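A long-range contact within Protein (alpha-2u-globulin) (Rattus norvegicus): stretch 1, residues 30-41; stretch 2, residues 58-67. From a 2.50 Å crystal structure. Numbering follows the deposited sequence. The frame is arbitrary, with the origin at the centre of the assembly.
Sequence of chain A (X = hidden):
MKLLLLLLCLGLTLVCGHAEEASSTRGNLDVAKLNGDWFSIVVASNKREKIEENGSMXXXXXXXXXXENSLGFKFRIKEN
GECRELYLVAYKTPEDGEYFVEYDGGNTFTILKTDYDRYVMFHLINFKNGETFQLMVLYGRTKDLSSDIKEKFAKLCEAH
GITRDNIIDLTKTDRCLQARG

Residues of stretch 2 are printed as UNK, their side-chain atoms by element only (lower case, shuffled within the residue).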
ATOM      1  N   ASP A  30      13.590 -13.010 -19.380  1.00 38.42           N
ATOM      2  CA  ASP A  30      12.340 -12.613 -20.003  1.00 38.42           C
ATOM      3  C   ASP A  30      11.302 -12.896 -18.918  1.00 38.42           C
ATOM      4  O   ASP A  30      10.641 -13.934 -18.923  1.00 38.42           O
ATOM      5  CB  ASP A  30      12.064 -13.461 -21.249  1.00 65.79           C
ATOM      6  CG  ASP A  30      10.800 -13.030 -21.983  1.00 65.79           C
ATOM      7  OD1 ASP A  30      10.162 -12.039 -21.569  1.00 65.79           O
ATOM      8  OD2 ASP A  30      10.429 -13.679 -22.979  1.00 65.79           O
ATOM      9  N   VAL A  31      11.193 -11.961 -17.976  1.00 35.62           N
ATOM     10  CA  VAL A  31      10.290 -12.068 -16.833  1.00 35.62           C
ATOM     11  C   VAL A  31       8.844 -12.398 -17.191  1.00 35.62           C
ATOM     12  O   VAL A  31       8.121 -12.981 -16.391  1.00 35.62           O
ATOM     13  CB  VAL A  31      10.352 -10.786 -15.955  1.00 28.69           C
ATOM     14  CG1 VAL A  31       9.657  -9.634 -16.636  1.00 28.69           C
ATOM     15  CG2 VAL A  31       9.743 -11.040 -14.597  1.00 28.69           C
ATOM     16  N   ALA A  32       8.442 -12.062 -18.410  1.00 26.31           N
ATOM     17  CA  ALA A  32       7.088 -12.337 -18.876  1.00 26.31           C
ATOM     18  C   ALA A  32       6.762 -13.823 -18.811  1.00 26.31           C
ATOM     19  O   ALA A  32       5.623 -14.201 -18.553  1.00 26.31           O
ATOM     20  CB  ALA A  32       6.917 -11.844 -20.288  1.00 24.48           C
ATOM     21  N   LYS A  33       7.765 -14.662 -19.039  1.00 23.14           N
ATOM     22  CA  LYS A  33       7.581 -16.108 -19.018  1.00 23.14           C
ATOM     23  C   LYS A  33       7.482 -16.721 -17.633  1.00 23.14           C
ATOM     24  O   LYS A  33       7.260 -17.923 -17.505  1.00 23.14           O
ATOM     25  CB  LYS A  33       8.702 -16.784 -19.785  1.00 54.80           C
ATOM     26  CG  LYS A  33       8.677 -16.510 -21.256  1.00 54.80           C
ATOM     27  CD  LYS A  33       9.878 -17.134 -21.895  1.00 54.80           C
ATOM     28  CE  LYS A  33       9.864 -16.932 -23.387  1.00 54.80           C
ATOM     29  NZ  LYS A  33      11.136 -17.427 -23.987  1.00 54.80           N
ATOM     30  N   LEU A  34       7.684 -15.910 -16.599  1.00 19.17           N
ATOM     31  CA  LEU A  34       7.606 -16.383 -15.220  1.00 19.17           C
ATOM     32  C   LEU A  34       6.159 -16.422 -14.741  1.00 19.17           C
ATOM     33  O   LEU A  34       5.868 -16.933 -13.665  1.00 19.17           O
ATOM     34  CB  LEU A  34       8.431 -15.478 -14.310  1.00 25.46           C
ATOM     35  CG  LEU A  34       9.936 -15.461 -14.558  1.00 25.46           C
ATOM     36  CD1 LEU A  34      10.577 -14.421 -13.677  1.00 25.46           C
ATOM     37  CD2 LEU A  34      10.520 -16.834 -14.261  1.00 25.46           C
ATOM     38  N   ASN A  35       5.257 -15.884 -15.554  1.00 17.95           N
ATOM     39  CA  ASN A  35       3.839 -15.855 -15.229  1.00 17.95           C
ATOM     40  C   ASN A  35       3.316 -17.268 -15.040  1.00 17.95           C
ATOM     41  O   ASN A  35       3.703 -18.172 -15.771  1.00 17.95           O
ATOM     42  CB  ASN A  35       3.053 -15.183 -16.358  1.00 60.27           C
ATOM     43  CG  ASN A  35       2.196 -14.033 -15.872  1.00 60.27           C
ATOM     44  OD1 ASN A  35       1.939 -13.085 -16.613  1.00 60.27           O
ATOM     45  ND2 ASN A  35       1.763 -14.098 -14.620  1.00 60.27           N
ATOM     46  N   GLY A  36       2.470 -17.472 -14.039  1.00 18.14           N
ATOM     47  CA  GLY A  36       1.913 -18.795 -13.839  1.00 18.14           C
ATOM     48  C   GLY A  36       2.058 -19.355 -12.448  1.00 18.14           C
ATOM     49  O   GLY A  36       2.475 -18.666 -11.531  1.00 18.14           O
ATOM     50  N   ASP A  37       1.710 -20.621 -12.297  1.00 19.36           N
ATOM     51  CA  ASP A  37       1.783 -21.292 -11.019  1.00 19.36           C
ATOM     52  C   ASP A  37       3.161 -21.810 -10.688  1.00 19.36           C
ATOM     53  O   ASP A  37       3.863 -22.326 -11.558  1.00 19.36           O
ATOM     54  CB  ASP A  37       0.791 -22.439 -10.983  1.00 39.16           C
ATOM     55  CG  ASP A  37      -0.629 -21.963 -11.094  1.00 39.16           C
ATOM     56  OD1 ASP A  37      -1.089 -21.238 -10.195  1.00 39.16           O
ATOM     57  OD2 ASP A  37      -1.296 -22.295 -12.085  1.00 39.16           O
ATOM     58  N   TRP A  38       3.543 -21.652  -9.425  1.00 15.02           N
ATOM     59  CA  TRP A  38       4.838 -22.108  -8.944  1.00 15.02           C
ATOM     60  C   TRP A  38       4.640 -22.722  -7.586  1.00 15.02           C
ATOM     61  O   TRP A  38       3.679 -22.400  -6.909  1.00 15.02           O
ATOM     62  CB  TRP A  38       5.812 -20.943  -8.833  1.00  2.00           C
ATOM     63  CG  TRP A  38       6.184 -20.354 -10.146  1.00  2.00           C
ATOM     64  CD1 TRP A  38       5.568 -19.308 -10.780  1.00  2.00           C
ATOM     65  CD2 TRP A  38       7.259 -20.767 -10.987  1.00  2.00           C
ATOM     66  NE1 TRP A  38       6.210 -19.048 -11.966  1.00  2.00           N
ATOM     67  CE2 TRP A  38       7.250 -19.922 -12.124  1.00  2.00           C
ATOM     68  CE3 TRP A  38       8.239 -21.768 -10.899  1.00  2.00           C
ATOM     69  CZ2 TRP A  38       8.188 -20.056 -13.170  1.00  2.00           C
ATOM     70  CZ3 TRP A  38       9.175 -21.901 -11.943  1.00  2.00           C
ATOM     71  CH2 TRP A  38       9.139 -21.044 -13.062  1.00  2.00           C
ATOM     72  N   PHE A  39       5.546 -23.609  -7.189  1.00 18.72           N
ATOM     73  CA  PHE A  39       5.459 -24.278  -5.895  1.00 18.72           C
ATOM     74  C   PHE A  39       6.778 -24.113  -5.180  1.00 18.72           C
ATOM     75  O   PHE A  39       7.819 -24.027  -5.825  1.00 18.72           O
ATOM     76  CB  PHE A  39       5.217 -25.771  -6.076  1.00 43.21           C
ATOM     77  CG  PHE A  39       3.903 -26.098  -6.687  1.00 43.21           C
ATOM     78  CD1 PHE A  39       3.748 -26.129  -8.064  1.00 43.21           C
ATOM     79  CD2 PHE A  39       2.815 -26.387  -5.884  1.00 43.21           C
ATOM     80  CE1 PHE A  39       2.529 -26.440  -8.631  1.00 43.21           C
ATOM     81  CE2 PHE A  39       1.588 -26.702  -6.442  1.00 43.21           C
ATOM     82  CZ  PHE A  39       1.446 -26.727  -7.819  1.00 43.21           C
ATOM     83  N   SER A  40       6.735 -24.076  -3.851  1.00 26.13           N
ATOM     84  CA  SER A  40       7.941 -23.946  -3.044  1.00 26.13           C
ATOM     85  C   SER A  40       8.574 -25.317  -2.904  1.00 26.13           C
ATOM     86  O   SER A  40       7.944 -26.241  -2.399  1.00 26.13           O
ATOM     87  CB  SER A  40       7.606 -23.374  -1.668  1.00 26.29           C
ATOM     88  OG  SER A  40       7.332 -21.992  -1.774  1.00 26.29           O
ATOM     89  N   ILE A  41       9.819 -25.441  -3.354  1.00 26.89           N
ATOM     90  CA  ILE A  41      10.527 -26.708  -3.296  1.00 26.89           C
ATOM     91  C   ILE A  41      11.604 -26.739  -2.205  1.00 26.89           C
ATOM     92  O   ILE A  41      11.574 -27.603  -1.328  1.00 26.89           O
ATOM     93  CB  ILE A  41      11.144 -27.055  -4.672  1.00 20.61           C
ATOM     94  CG1 ILE A  41      10.113 -26.844  -5.795  1.00 20.61           C
ATOM     95  CG2 ILE A  41      11.658 -28.483  -4.675  1.00 20.61           C
ATOM     96  CD1 ILE A  41       8.801 -27.607  -5.629  1.00 20.61           C
ATOM     97  N   UNK A  58       9.341 -18.834   5.610  1.00 26.19           N
ATOM     98  CA  UNK A  58       8.923 -20.174   5.188  1.00 26.19           C
ATOM     99  C   UNK A  58       7.578 -20.021   4.477  1.00 26.19           C
ATOM    100  O   UNK A  58       6.522 -20.298   5.046  1.00 26.19           O
ATOM    101  c   UNK A  58       9.138 -25.595   7.399  1.00 36.24           C
ATOM    102  c   UNK A  58       8.287 -22.520   5.976  1.00 36.24           C
ATOM    103  c   UNK A  58       8.002 -23.419   7.164  1.00 36.24           C
ATOM    104  n   UNK A  58       8.057 -26.234   6.960  1.00 36.24           N
ATOM    105  c   UNK A  58       8.773 -21.125   6.383  1.00 36.24           C
ATOM    106  n   UNK A  58      10.224 -26.286   7.726  1.00 36.24           N
ATOM    107  n   UNK A  58       9.137 -24.269   7.505  1.00 36.24           N
ATOM    108  N   UNK A  59       7.624 -19.528   3.246  1.00 26.74           N
ATOM    109  CA  UNK A  59       6.415 -19.307   2.466  1.00 26.74           C
ATOM    110  C   UNK A  59       6.204 -20.386   1.416  1.00 26.74           C
ATOM    111  O   UNK A  59       7.156 -20.887   0.817  1.00 26.74           O
ATOM    112  c   UNK A  59       7.361 -17.861   0.600  1.00 20.14           C
ATOM    113  c   UNK A  59       6.405 -17.902   1.784  1.00 20.14           C
ATOM    114  c   UNK A  59       6.736 -16.825   2.801  1.00 20.14           C
ATOM    115  N   UNK A  60       4.940 -20.730   1.202  1.00 25.66           N
ATOM    116  CA  UNK A  60       4.558 -21.742   0.243  1.00 25.66           C
ATOM    117  C   UNK A  60       3.945 -21.060  -0.973  1.00 25.66           C
ATOM    118  O   UNK A  60       2.756 -20.756  -1.014  1.00 25.66           O
ATOM    119  c   UNK A  60       4.055 -23.251   2.212  1.00 13.36           C
ATOM    120  c   UNK A  60       3.713 -23.703   4.566  1.00 13.36           C
ATOM    121  c   UNK A  60       3.254 -23.193   3.346  1.00 13.36           C
ATOM    122  c   UNK A  60       3.573 -22.702   0.901  1.00 13.36           C
ATOM    123  c   UNK A  60       5.782 -24.331   3.526  1.00 13.36           C
ATOM    124  c   UNK A  60       5.319 -23.822   2.316  1.00 13.36           C
ATOM    125  c   UNK A  60       4.983 -24.271   4.648  1.00 13.36           C
ATOM    126  N   UNK A  61       4.782 -20.814  -1.967  1.00 20.54           N
ATOM    127  CA  UNK A  61       4.373 -20.143  -3.190  1.00 20.54           C
ATOM    128  C   UNK A  61       3.232 -20.854  -3.899  1.00 20.54           C
ATOM    129  O   UNK A  61       3.050 -22.061  -3.746  1.00 20.54           O
ATOM    130  c   UNK A  61       5.416 -19.055  -5.302  1.00  2.00           C
ATOM    131  c   UNK A  61       5.582 -20.019  -4.117  1.00  2.00           C
ATOM    132  c   UNK A  61       6.013 -17.132  -3.295  1.00  2.00           C
ATOM    133  s   UNK A  61       4.923 -17.347  -4.830  1.00  2.00           S
ATOM    134  N   UNK A  62       2.470 -20.091  -4.677  1.00 27.22           N
ATOM    135  CA  UNK A  62       1.342 -20.624  -5.428  1.00 27.22           C
ATOM    136  C   UNK A  62       1.280 -20.124  -6.861  1.00 27.22           C
ATOM    137  O   UNK A  62       1.097 -20.909  -7.786  1.00 27.22           O
ATOM    138  n   UNK A  62      -2.054 -19.287  -3.250  1.00 51.99           N
ATOM    139  o   UNK A  62      -2.091 -21.170  -2.057  1.00 51.99           O
ATOM    140  c   UNK A  62      -1.515 -20.416  -2.825  1.00 51.99           C
ATOM    141  c   UNK A  62       0.025 -20.264  -4.761  1.00 51.99           C
ATOM    142  c   UNK A  62      -0.144 -20.747  -3.355  1.00 51.99           C
ATOM    143  N   UNK A  63       1.430 -18.817  -7.045  1.00 18.75           N
ATOM    144  CA  UNK A  63       1.339 -18.228  -8.372  1.00 18.75           C
ATOM    145  C   UNK A  63       2.115 -16.924  -8.436  1.00 18.75           C
ATOM    146  O   UNK A  63       2.231 -16.223  -7.440  1.00 18.75           O
ATOM    147  c   UNK A  63      -0.424 -16.230 -10.593  1.00 19.46           C
ATOM    148  c   UNK A  63      -0.140 -17.964  -8.686  1.00 19.46           C
ATOM    149  n   UNK A  63      -0.734 -16.348 -11.926  1.00 19.46           N
ATOM    150  c   UNK A  63      -0.893 -17.622 -12.215  1.00 19.46           C
ATOM    151  n   UNK A  63      -0.697 -18.333 -11.114  1.00 19.46           N
ATOM    152  c   UNK A  63      -0.398 -17.475 -10.071  1.00 19.46           C
ATOM    153  N   UNK A  64       2.669 -16.624  -9.605  1.00 12.55           N
ATOM    154  CA  UNK A  64       3.403 -15.391  -9.833  1.00 12.55           C
ATOM    155  C   UNK A  64       2.738 -14.664 -11.000  1.00 12.55           C
ATOM    156  O   UNK A  64       2.523 -15.255 -12.058  1.00 12.55           O
ATOM    157  c   UNK A  64       5.529 -14.379 -10.757  1.00 15.75           C
ATOM    158  c   UNK A  64       4.882 -15.653 -10.206  1.00 15.75           C
ATOM    159  c   UNK A  64       7.122 -16.387  -9.248  1.00 15.75           C
ATOM    160  c   UNK A  64       5.653 -16.153  -8.989  1.00 15.75           C
ATOM    161  N   UNK A  65       2.366 -13.406 -10.781  1.00 16.07           N
ATOM    162  CA  UNK A  65       1.736 -12.582 -11.807  1.00 16.07           C
ATOM    163  C   UNK A  65       2.722 -11.545 -12.294  1.00 16.07           C
ATOM    164  O   UNK A  65       3.446 -10.955 -11.512  1.00 16.07           O
ATOM    165  c   UNK A  65       0.503 -11.868 -11.258  1.00 24.92           C
ATOM    166  o   UNK A  65      -1.090 -13.396 -12.063  1.00 24.92           O
ATOM    167  c   UNK A  65      -0.658 -12.790 -11.066  1.00 24.92           C
ATOM    168  o   UNK A  65      -1.150 -12.900  -9.929  1.00 24.92           O
ATOM    169  N   UNK A  66       2.781 -11.338 -13.594  1.00 20.47           N
ATOM    170  CA  UNK A  66       3.696 -10.351 -14.125  1.00 20.47           C
ATOM    171  C   UNK A  66       2.880  -9.093 -14.439  1.00 20.47           C
ATOM    172  O   UNK A  66       2.038  -9.102 -15.329  1.00 20.47           O
ATOM    173  c   UNK A  66       5.339  -9.881 -15.953  1.00 18.18           C
ATOM    174  c   UNK A  66       5.292 -12.115 -14.909  1.00 18.18           C
ATOM    175  c   UNK A  66       4.446 -10.922 -15.345  1.00 18.18           C
ATOM    176  N   UNK A  67       3.093  -8.040 -13.651  1.00 25.57           N
ATOM    177  CA  UNK A  67       2.363  -6.778 -13.785  1.00 25.57           C
ATOM    178  C   UNK A  67       3.232  -5.658 -14.352  1.00 25.57           C
ATOM    179  O   UNK A  67       4.348  -5.908 -14.802  1.00 25.57           O
ATOM    180  c   UNK A  67      -0.066  -7.977 -12.142  1.00 12.66           C
ATOM    181  c   UNK A  67       1.846  -6.369 -12.409  1.00 12.66           C
ATOM    182  c   UNK A  67       1.264  -7.504 -11.561  1.00 12.66           C
ATOM    183  c   UNK A  67       1.094  -7.061 -10.130  1.00 12.66           C
TER
HETATM  184  O   HOH W   1       4.194 -24.268  -2.123  1.00 36.43           O

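Position 58 carries three carbons, a nitrogen, then a carbon bearing two more nitrogens: a guanidinium chain, hence Arg58. It makes no contact with stretch 1 and stands before the pairing begins.

At position 59 one carbon carries two others, the beta-branched fork of valine. By outline alone threonine would fit as well, but all three atoms are carbon, so this is Val59. Its backbone matters more than its fork: Ser40 OG donates to Val59 O at 2.8 Å.

Position 60 has one carbon and then a six-carbon ring with nothing attached beyond it, which excludes tyrosine and gives Phe60. The ring is buried yet stays 4.6 Å or more from stretch 1; the closer approach is through the backbone, with Ser40 OG 3.4 Å from Phe60 CA.

Position 61 shows two carbons, a sulfur and a last carbon in an unbranched chain, so it is Met61. CB points toward stretch 1, but the end leads away, and CG packs 4.0 Å from Trp38 CB. Met61 N donates to Ser40 OG at 2.8 Å, so the serine hydroxyl gives to one backbone group and receives from another.

Position 62 has three carbons, the third carrying one oxygen and one nitrogen, an amide one carbon longer than asparagine's: Gln62. CB points away, leaving the backbone to do the work, as Trp38 N donates to Gln62 O at 3.0 Å.

Position 63 holds one carbon and a five-membered ring of three carbons and two nitrogens, the imidazole of His63. Asp37 OD1 lies at the ring's edge and accepts from His63 ND1 at 3.1 Å. Gly36 O sits over one face.

Position 64 has four carbons forked at the first, one arm two carbons long, which separates isoleucine from leucine: Ile64. Its CD1 lies over the face of the Trp38 five-membered ring, 4.0 Å from the centroid, a CH-pi contact, while CG1 comes 3.6 Å from Trp38 CD1.

Position 65 has two carbons, the second bearing two oxygens, so it is Asp65. CB points away from stretch 1; OD1 instead accepts a weak bond from His63 NE2 at 3.0 Å.

Position 66 is again one carbon carrying two, Val66. It points toward stretch 1, bringing CG2 to 3.3 Å from Val31 O and CG1 to 4.4 Å from Val31 CG1.

Position 67 has four carbons forked at the second, Leu67, and it does not reach stretch 1.

The contact works as a short antiparallel ladder extended by side chains. Gly36 N donates to Ile64 O at 3.0 Å and Ile64 N to Gly36 O at 2.8 Å; glycine suits backbone angles that would jam a CB against the preceding carbonyl. Asn35 ND2 joins at Ile64 O, 2.9 Å away. Farther along, a water bridges Ser40 N and Met61 O. The rule is polar pairing of Asp37 with His63 on one face of the sheet, while Ile64, on the other face, packs against the Trp38 ring.

Stretch 2, residues 58-67: RVFMQHIDVL
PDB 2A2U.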